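Local coordinates for protein aminoacyl-tRNA synthetase (Cryptosporidium parvum, PDB 5F9Y) that probably attaches proline to its cognate tRNA through an adenylate intermediate, as a class II prolyl-tRNA synthetase, at residues Asn77-Ile82 with Ala119-Ser124; Asn193-Ile198 with Trp273-Arg278; Glu216-Gly221 with Thr242-Gly247. All coordinates share one frame; numbering follows the deposited sequence.

Interaction 1 of 3, residues Asn77-Ile82 with Ala119-Ser124; sequences NAYFPI and AIRPTS. With PRO (proline), chain C.
The carbonyl oxygen of Ile82 accepts from the amide of Arg121, Arg121 N lying 2.9 Å from Ile82 O. A CA-H...O contact from Ile120 meets the same oxygen, with Ile120 CA 3.6 Å from Ile82 O. Here the strand 113-120 runs out, and its end meets the loop that leads into its antiparallel neighbour, strand 83-84. The chain then turns into Thr123-Ser124-Glu125, which fits the TXE motif of related class II synthetases; Glu125 binds the proline ligand. From this turn the buried side chain of Arg121 reaches along the 77-82 loop, extended from CG to NE. Ile82 CA sits 3.4 Å above one guanidinium face, toward its rim, with Pro81 O over the same face. At the far end NH1 faces Phe80 O, and Arg121 NH2 lies 2.8 Å from Tyr79 OH. With its CG anti to the backbone N (chi1 -174°), Tyr79 swings its ring across the arginine, the two planes 87° apart. Alongside, Ile82 CG1 packs on Ile120 CG2 at 4.0 Å, both side chains pointing the same way. Phe80 turns its ring away, onto helix 125-135.

Interaction 2 of 3, residues Asn193-Ile198 with Trp273-Arg278; sequences NEYASI and WGLTTR. With AMP (adenosine monophosphate), chain D; PRO (proline), chain C.
The ring of Tyr195 is the bump here, and the hollow that takes it lies over Gly274, between the CB atoms of Trp273 and Leu275. On one flank Tyr195 CE1 approaches Trp273 CB to 4.1 Å; on the other Tyr195 CE2 lies 3.5 Å from Leu275 CB. The phenol tip dips down to the glycine backbone and meets the Trp273 indole at its edge, near the ring plane, with Tyr195 OH 3.6 Å from Trp273 CE3. Leu275, its CG anti to the backbone N (chi1 173°), slides past the tyrosine in the opposite direction and carries CD2 on toward Ile198, where CG2 meets it at 4.2 Å. Helix 181-202 thus lies over strand 265-276, the local axes 10.3 Å apart and nearly parallel at 11°. On the face of the strand away from the helix lies the active site of the class II catalytic domain. Gly274, with no side chain, brings its backbone close to the proline ligand, Gly274 N being 3.6 Å from PRO CB. Further along, Thr276 OG1 donates to AMP N3 at 3.0 Å and accepts from the amide of Arg278. The guanidinium of Arg278, held by Ile164 O and Gln239 O, turns one face toward the nucleotide, consistent with the motif 3 arginine of class II synthetases. No hydrogen bond joins 193-198 to 273-278: the tyrosine hydroxyl comes near the Gly274 backbone at poor angles and instead pairs with Gln172 of strand 168-178. Side-chain fit therefore holds these two segments together, while Thr276 on the strand spends its hydroxyl on the nucleotide.

Interaction 3 of 3, residues Glu216-Gly221 with Thr242-Gly247; sequences EKFPGG and TSHLLG. With PRO (proline), chain C.
Phe218 packs against His244 at the proline pocket of the class II catalytic domain, where the loop before strand 223-231 folds over the antiparallel strand 236-247. No hydrogen bond crosses between the segments anywhere in the contact, and this pair is its tight half. The two rings meet obliquely, centroids 4.3 Å apart and planes at 38°, with Phe218 CD1 over one face of the imidazole and Phe218 CB 3.3 Å from His244 ND1. The bound proline completes the cluster: Phe218 CE1 comes to 3.5 Å from PRO C, and His244 NE2 donates to PRO OXT at 3.1 Å, with an N-H...O angle of 153°. Because ND1 on the other side of the imidazole is hydrogen-bonded to Thr224 OG1, the ring is held at both nitrogens and its rotation is fixed.

Toward the end of the strand the fit slackens. Leu246 CD2 only brushes Phe218 CD2 and Gly221 CA, each at 4.1 Å. The loop itself makes a type I turn from Phe218 to Gly221, and Pro219 at its crest is exposed to solvent. Lys217, curling over this turn, ties its two ends: NZ bonds weakly to Phe218 O and more closely to Gly221 O, at 2.7 Å, approaching the latter from 52° out of the carbonyl plane.

Overall arrangement
From the N terminus, interaction 1 comes first, joining the loop after strand 76-77 to the end of strand 113-120 and closing a loop of 36 residues beside the small three-stranded sheet. It is complete before interaction 2 opens on helix 181-202. That second loop runs to the end of strand 265-276, and interaction 3 is nested wholly within it, folding the loop before strand 223-231 onto strand 236-247. Interactions 2 and 3 touch directly, since their strands are neighbours in the catalytic sheet and Gly274 N probably bonds to Thr242 O. Interaction 1 stands apart, its centre about 18-19 Å from the centres of the other two, yet all three reach the bound proline.

Interaction 1 of 3, residues Asn77-Ile82 with Ala119-Ser124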
# COMPACT_ATOMS: atom_id res chain seq x y z
N ASN A 77 21.53 3.49 1.81
CA ASN A 77 20.72 4.06 2.88
C ASN A 77 21.53 5.06 3.70
O ASN A 77 22.74 4.92 3.88
CB ASN A 77 20.17 2.96 3.80
CG ASN A 77 19.08 2.14 3.14
OD1 ASN A 77 18.43 2.58 2.20
ND2 ASN A 77 18.88 0.92 3.65
N ALA A 78 20.83 6.09 4.18
CA ALA A 78 21.43 7.11 5.03
C ALA A 78 20.36 7.59 6.01
O ALA A 78 19.28 7.00 6.10
CB ALA A 78 21.99 8.26 4.18
N TYR A 79 20.66 8.65 6.74
CA TYR A 79 19.67 9.25 7.63
C TYR A 79 19.94 10.74 7.75
O TYR A 79 21.07 11.15 8.06
CB TYR A 79 19.67 8.60 9.01
CG TYR A 79 18.56 9.12 9.90
CD1 TYR A 79 18.80 10.10 10.85
CD2 TYR A 79 17.26 8.65 9.76
CE1 TYR A 79 17.78 10.59 11.65
CE2 TYR A 79 16.23 9.13 10.55
CZ TYR A 79 16.50 10.10 11.49
OH TYR A 79 15.49 10.59 12.28
N PHE A 80 18.92 11.54 7.52
CA PHE A 80 18.97 12.99 7.62
C PHE A 80 18.15 13.47 8.80
O PHE A 80 17.22 12.79 9.24
CB PHE A 80 18.47 13.64 6.32
CG PHE A 80 19.44 13.52 5.17
CD1 PHE A 80 19.54 12.34 4.45
CD2 PHE A 80 20.25 14.58 4.82
CE1 PHE A 80 20.44 12.23 3.41
CE2 PHE A 80 21.14 14.48 3.78
CZ PHE A 80 21.24 13.30 3.07
N PRO A 81 18.46 14.65 9.35
CA PRO A 81 17.79 15.10 10.57
C PRO A 81 16.28 15.24 10.39
O PRO A 81 15.78 15.46 9.29
CB PRO A 81 18.44 16.46 10.85
CG PRO A 81 19.77 16.38 10.20
CD PRO A 81 19.55 15.56 8.96
N ILE A 82 15.57 15.10 11.51
CA ILE A 82 14.12 15.26 11.51
C ILE A 82 13.71 16.73 11.48
O ILE A 82 12.58 17.04 11.11
CB ILE A 82 13.52 14.55 12.73
CG1 ILE A 82 12.00 14.43 12.61
CG2 ILE A 82 13.91 15.27 14.02
CD1 ILE A 82 11.34 13.81 13.82
N ALA A 119 11.11 23.15 12.21
CA ALA A 119 9.98 22.39 11.71
C ALA A 119 10.32 20.90 11.64
O ALA A 119 11.46 20.52 11.36
CB ALA A 119 9.56 22.88 10.32
N ILE A 120 9.30 20.08 11.88
CA ILE A 120 9.41 18.64 11.66
C ILE A 120 9.24 18.37 10.17
O ILE A 120 8.35 18.93 9.52
CB ILE A 120 8.38 17.88 12.50
CG1 ILE A 120 8.55 18.21 13.98
CG2 ILE A 120 8.50 16.38 12.27
CD1 ILE A 120 7.56 17.49 14.88
N ARG A 121 10.09 17.51 9.63
CA ARG A 121 10.17 17.30 8.19
C ARG A 121 8.88 16.71 7.63
O ARG A 121 8.45 15.64 8.09
CB ARG A 121 11.35 16.38 7.86
CG ARG A 121 11.40 15.11 8.70
CD ARG A 121 12.52 14.19 8.27
NE ARG A 121 12.72 13.11 9.23
CZ ARG A 121 13.73 12.25 9.20
NH1 ARG A 121 14.65 12.35 8.25
NH2 ARG A 121 13.83 11.31 10.13
N PRO A 122 8.23 17.38 6.68
CA PRO A 122 7.21 16.69 5.88
C PRO A 122 7.81 15.93 4.71
O PRO A 122 7.14 15.05 4.15
CB PRO A 122 6.31 17.84 5.39
CG PRO A 122 7.26 18.99 5.27
CD PRO A 122 8.31 18.82 6.35
N THR A 123 9.04 16.26 4.34
CA THR A 123 9.81 15.61 3.29
C THR A 123 11.24 16.11 3.43
O THR A 123 11.51 17.07 4.16
CB THR A 123 9.24 15.91 1.89
OG1 THR A 123 9.99 15.19 0.91
CG2 THR A 123 9.31 17.40 1.60
N SER A 124 12.16 15.46 2.72
CA SER A 124 13.58 15.72 2.91
C SER A 124 14.24 16.39 1.71
O SER A 124 15.47 16.40 1.60
CB SER A 124 14.32 14.42 3.25
OG SER A 124 13.80 13.85 4.45
N PRO C . 9.30 13.39 -1.79
CA PRO C . 8.20 12.89 -2.61
C PRO C . 6.83 13.16 -1.99
O PRO C . 6.74 13.82 -0.95
CB PRO C . 8.47 11.39 -2.71
CG PRO C . 9.35 11.08 -1.54
CD PRO C . 10.19 12.30 -1.35
OXT PRO C . 5.80 12.73 -2.50

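Interaction 2 of 3, residues Asn193-Ile198 with Trp273-Arg278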
# COMPACT_ATOMS: atom_id res chain seq x y z
N ASN A 193 7.95 0.43 -11.14
CA ASN A 193 7.68 -1.00 -11.32
C ASN A 193 7.92 -1.77 -10.03
O ASN A 193 7.24 -2.77 -9.78
CB ASN A 193 8.55 -1.55 -12.45
CG ASN A 193 8.05 -1.14 -13.82
OD1 ASN A 193 6.84 -1.06 -14.06
ND2 ASN A 193 8.98 -0.88 -14.73
N GLU A 194 8.88 -1.34 -9.21
CA GLU A 194 9.07 -1.97 -7.91
C GLU A 194 7.92 -1.63 -6.97
O GLU A 194 7.50 -2.46 -6.16
CB GLU A 194 10.41 -1.56 -7.31
CG GLU A 194 11.62 -2.08 -8.08
CD GLU A 194 11.69 -3.60 -8.10
OE1 GLU A 194 11.10 -4.24 -7.21
OE2 GLU A 194 12.34 -4.15 -9.02
N TYR A 195 7.40 -0.40 -7.06
CA TYR A 195 6.21 -0.04 -6.29
C TYR A 195 5.01 -0.87 -6.73
O TYR A 195 4.25 -1.36 -5.89
CB TYR A 195 5.91 1.45 -6.44
CG TYR A 195 6.80 2.34 -5.60
CD1 TYR A 195 6.90 3.70 -5.87
CD2 TYR A 195 7.53 1.83 -4.54
CE1 TYR A 195 7.71 4.52 -5.10
CE2 TYR A 195 8.33 2.64 -3.77
CZ TYR A 195 8.43 3.98 -4.05
OH TYR A 195 9.24 4.78 -3.28
N ALA A 196 4.84 -1.05 -8.04
CA ALA A 196 3.76 -1.91 -8.52
C ALA A 196 4.01 -3.36 -8.13
O ALA A 196 3.05 -4.13 -7.97
CB ALA A 196 3.62 -1.78 -10.04
N SER A 197 5.27 -3.75 -7.97
CA SER A 197 5.57 -5.12 -7.55
C SER A 197 5.25 -5.34 -6.08
O SER A 197 4.86 -6.44 -5.69
CB SER A 197 7.04 -5.44 -7.83
OG SER A 197 7.34 -6.77 -7.45
N ILE A 198 5.42 -4.30 -5.25
CA ILE A 198 5.09 -4.43 -3.83
C ILE A 198 3.59 -4.68 -3.66
O ILE A 198 3.18 -5.56 -2.90
CB ILE A 198 5.54 -3.17 -3.06
CG1 ILE A 198 7.07 -3.11 -2.99
CG2 ILE A 198 4.95 -3.15 -1.66
CD1 ILE A 198 7.69 -4.19 -2.14
N TRP A 273 11.23 9.60 -4.77
CA TRP A 273 10.18 8.59 -4.78
C TRP A 273 9.93 8.12 -3.35
O TRP A 273 10.86 8.02 -2.55
CB TRP A 273 10.54 7.41 -5.69
CG TRP A 273 12.03 7.22 -5.87
CD1 TRP A 273 12.84 7.91 -6.72
CD2 TRP A 273 12.87 6.29 -5.19
NE1 TRP A 273 14.13 7.47 -6.61
CE2 TRP A 273 14.18 6.47 -5.67
CE3 TRP A 273 12.64 5.31 -4.21
CZ2 TRP A 273 15.26 5.71 -5.21
CZ3 TRP A 273 13.71 4.56 -3.76
CH2 TRP A 273 15.01 4.77 -4.26
N GLY A 274 8.67 7.83 -3.05
CA GLY A 274 8.28 7.49 -1.69
C GLY A 274 7.18 6.45 -1.66
O GLY A 274 6.34 6.38 -2.56
N LEU A 275 7.19 5.64 -0.60
CA LEU A 275 6.15 4.66 -0.33
C LEU A 275 5.89 4.63 1.17
O LEU A 275 6.83 4.48 1.95
CB LEU A 275 6.55 3.26 -0.83
CG LEU A 275 5.60 2.11 -0.46
CD1 LEU A 275 4.27 2.28 -1.15
CD2 LEU A 275 6.23 0.77 -0.81
N THR A 276 4.63 4.76 1.56
CA THR A 276 4.26 4.92 2.96
C THR A 276 3.47 3.72 3.45
O THR A 276 3.18 2.78 2.71
CB THR A 276 3.45 6.21 3.15
OG1 THR A 276 2.14 6.03 2.61
CG2 THR A 276 4.13 7.37 2.45
N THR A 277 3.11 3.76 4.74
CA THR A 277 2.28 2.72 5.35
C THR A 277 0.85 2.72 4.82
O THR A 277 0.05 1.91 5.28
CB THR A 277 2.26 2.88 6.87
OG1 THR A 277 1.99 4.24 7.20
CG2 THR A 277 3.60 2.47 7.46
N ARG A 278 0.52 3.62 3.89
CA ARG A 278 -0.78 3.57 3.25
C ARG A 278 -1.00 2.25 2.53
O ARG A 278 -2.14 1.79 2.39
CB ARG A 278 -0.92 4.75 2.27
CG ARG A 278 -2.16 4.73 1.40
CD ARG A 278 -2.26 5.98 0.55
NE ARG A 278 -2.69 7.14 1.34
CZ ARG A 278 -2.93 8.34 0.82
NH1 ARG A 278 -2.79 8.55 -0.48
NH2 ARG A 278 -3.32 9.33 1.61
P AMP D . 1.59 13.10 -2.10
O1P AMP D . 1.55 13.51 -3.55
O2P AMP D . 2.28 14.09 -1.20
O3P AMP D . 0.29 12.57 -1.56
O5' AMP D . 2.57 11.83 -2.09
C5' AMP D . 3.19 11.41 -0.89
C4' AMP D . 3.01 9.93 -0.65
O4' AMP D . 2.68 9.72 0.75
C3' AMP D . 1.90 9.26 -1.45
O3' AMP D . 2.24 7.90 -1.69
C2' AMP D . 0.71 9.33 -0.50
O2' AMP D . -0.28 8.35 -0.72
C1' AMP D . 1.39 9.15 0.87
N9 AMP D . 0.70 9.85 1.96
C8 AMP D . 0.40 11.16 1.96
N7 AMP D . -0.24 11.52 3.10
C5 AMP D . -0.35 10.41 3.86
C6 AMP D . -0.93 10.10 5.18
N6 AMP D . -1.51 11.06 5.94
N1 AMP D . -0.85 8.82 5.61
C2 AMP D . -0.27 7.86 4.87
N3 AMP D . 0.27 8.08 3.66
C4 AMP D . 0.26 9.31 3.10
N PRO C . 9.30 13.39 -1.79
CA PRO C . 8.20 12.89 -2.61
C PRO C . 6.83 13.16 -1.99
O PRO C . 6.74 13.82 -0.95
CB PRO C . 8.47 11.39 -2.71
CG PRO C . 9.35 11.08 -1.54
CD PRO C . 10.19 12.30 -1.35
OXT PRO C . 5.80 12.73 -2.50

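Interaction 3 of 3, residues Glu216-Gly221 with Thr242-Gly247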
# COMPACT_ATOMS: atom_id res chain seq x y z
N GLU A 216 -1.90 17.52 -11.26
CA GLU A 216 -1.82 16.52 -10.21
C GLU A 216 -0.40 16.07 -9.90
O GLU A 216 -0.20 15.27 -8.98
CB GLU A 216 -2.67 15.30 -10.58
CG GLU A 216 -4.16 15.54 -10.49
CD GLU A 216 -4.62 15.79 -9.07
OE1 GLU A 216 -4.22 15.03 -8.17
OE2 GLU A 216 -5.37 16.77 -8.85
N LYS A 217 0.60 16.57 -10.64
CA LYS A 217 1.96 16.12 -10.43
C LYS A 217 2.57 16.80 -9.21
O LYS A 217 1.97 17.68 -8.58
CB LYS A 217 2.81 16.40 -11.68
CG LYS A 217 3.07 17.87 -11.96
CD LYS A 217 3.92 18.05 -13.21
CE LYS A 217 4.29 19.51 -13.44
NZ LYS A 217 5.17 20.04 -12.37
N PHE A 218 3.78 16.37 -8.86
CA PHE A 218 4.51 16.97 -7.75
C PHE A 218 4.72 18.45 -8.03
O PHE A 218 5.03 18.83 -9.17
CB PHE A 218 5.85 16.26 -7.56
CG PHE A 218 6.47 16.48 -6.21
CD1 PHE A 218 5.94 15.88 -5.08
CD2 PHE A 218 7.61 17.26 -6.08
CE1 PHE A 218 6.51 16.08 -3.84
CE2 PHE A 218 8.19 17.46 -4.84
CZ PHE A 218 7.64 16.87 -3.72
N PRO A 219 4.56 19.32 -7.03
CA PRO A 219 4.56 20.77 -7.31
C PRO A 219 5.85 21.28 -7.95
O PRO A 219 5.80 21.90 -9.01
CB PRO A 219 4.32 21.39 -5.93
CG PRO A 219 4.72 20.33 -4.95
CD PRO A 219 4.36 19.03 -5.60
N GLY A 220 7.00 21.02 -7.33
CA GLY A 220 8.25 21.50 -7.87
C GLY A 220 8.91 20.54 -8.84
O GLY A 220 10.09 20.68 -9.16
N GLY A 221 8.15 19.55 -9.32
CA GLY A 221 8.68 18.52 -10.18
C GLY A 221 8.43 18.79 -11.66
O GLY A 221 7.82 19.77 -12.06
N THR A 242 4.18 7.10 -5.45
CA THR A 242 4.57 8.09 -6.44
C THR A 242 6.08 8.03 -6.69
O THR A 242 6.86 7.74 -5.78
CB THR A 242 4.19 9.51 -6.02
OG1 THR A 242 4.61 9.74 -4.67
CG2 THR A 242 2.69 9.72 -6.14
N SER A 243 6.46 8.32 -7.93
CA SER A 243 7.86 8.36 -8.34
C SER A 243 8.04 9.59 -9.23
O SER A 243 7.51 9.63 -10.34
CB SER A 243 8.26 7.09 -9.08
OG SER A 243 9.64 7.09 -9.41
N HIS A 244 8.78 10.58 -8.74
CA HIS A 244 8.86 11.89 -9.38
C HIS A 244 10.15 12.04 -10.17
O HIS A 244 11.23 11.74 -9.66
CB HIS A 244 8.77 13.01 -8.34
CG HIS A 244 7.69 12.81 -7.33
ND1 HIS A 244 6.35 12.95 -7.63
CD2 HIS A 244 7.74 12.49 -6.01
CE1 HIS A 244 5.63 12.72 -6.55
NE2 HIS A 244 6.45 12.44 -5.55
N LEU A 245 10.03 12.53 -11.40
CA LEU A 245 11.18 13.00 -12.17
C LEU A 245 11.30 14.50 -11.91
O LEU A 245 10.58 15.31 -12.49
CB LEU A 245 11.01 12.70 -13.66
CG LEU A 245 12.09 13.32 -14.56
CD1 LEU A 245 13.46 12.72 -14.26
CD2 LEU A 245 11.74 13.15 -16.03
N LEU A 246 12.22 14.87 -11.01
CA LEU A 246 12.37 16.28 -10.66
C LEU A 246 13.06 17.08 -11.75
O LEU A 246 12.91 18.31 -11.78
CB LEU A 246 13.14 16.41 -9.34
CG LEU A 246 12.52 15.69 -8.14
CD1 LEU A 246 13.37 15.89 -6.90
CD2 LEU A 246 11.09 16.16 -7.91
N GLY A 247 13.80 16.42 -12.63
CA GLY A 247 14.50 17.14 -13.68
C GLY A 247 15.59 18.03 -13.11
O GLY A 247 16.27 17.68 -12.14
N PRO C . 9.30 13.39 -1.79
CA PRO C . 8.20 12.89 -2.61
C PRO C . 6.83 13.16 -1.99
O PRO C . 6.74 13.82 -0.95
CB PRO C . 8.47 11.39 -2.71
CG PRO C . 9.35 11.08 -1.54
CD PRO C . 10.19 12.30 -1.35
OXT PRO C . 5.80 12.73 -2.50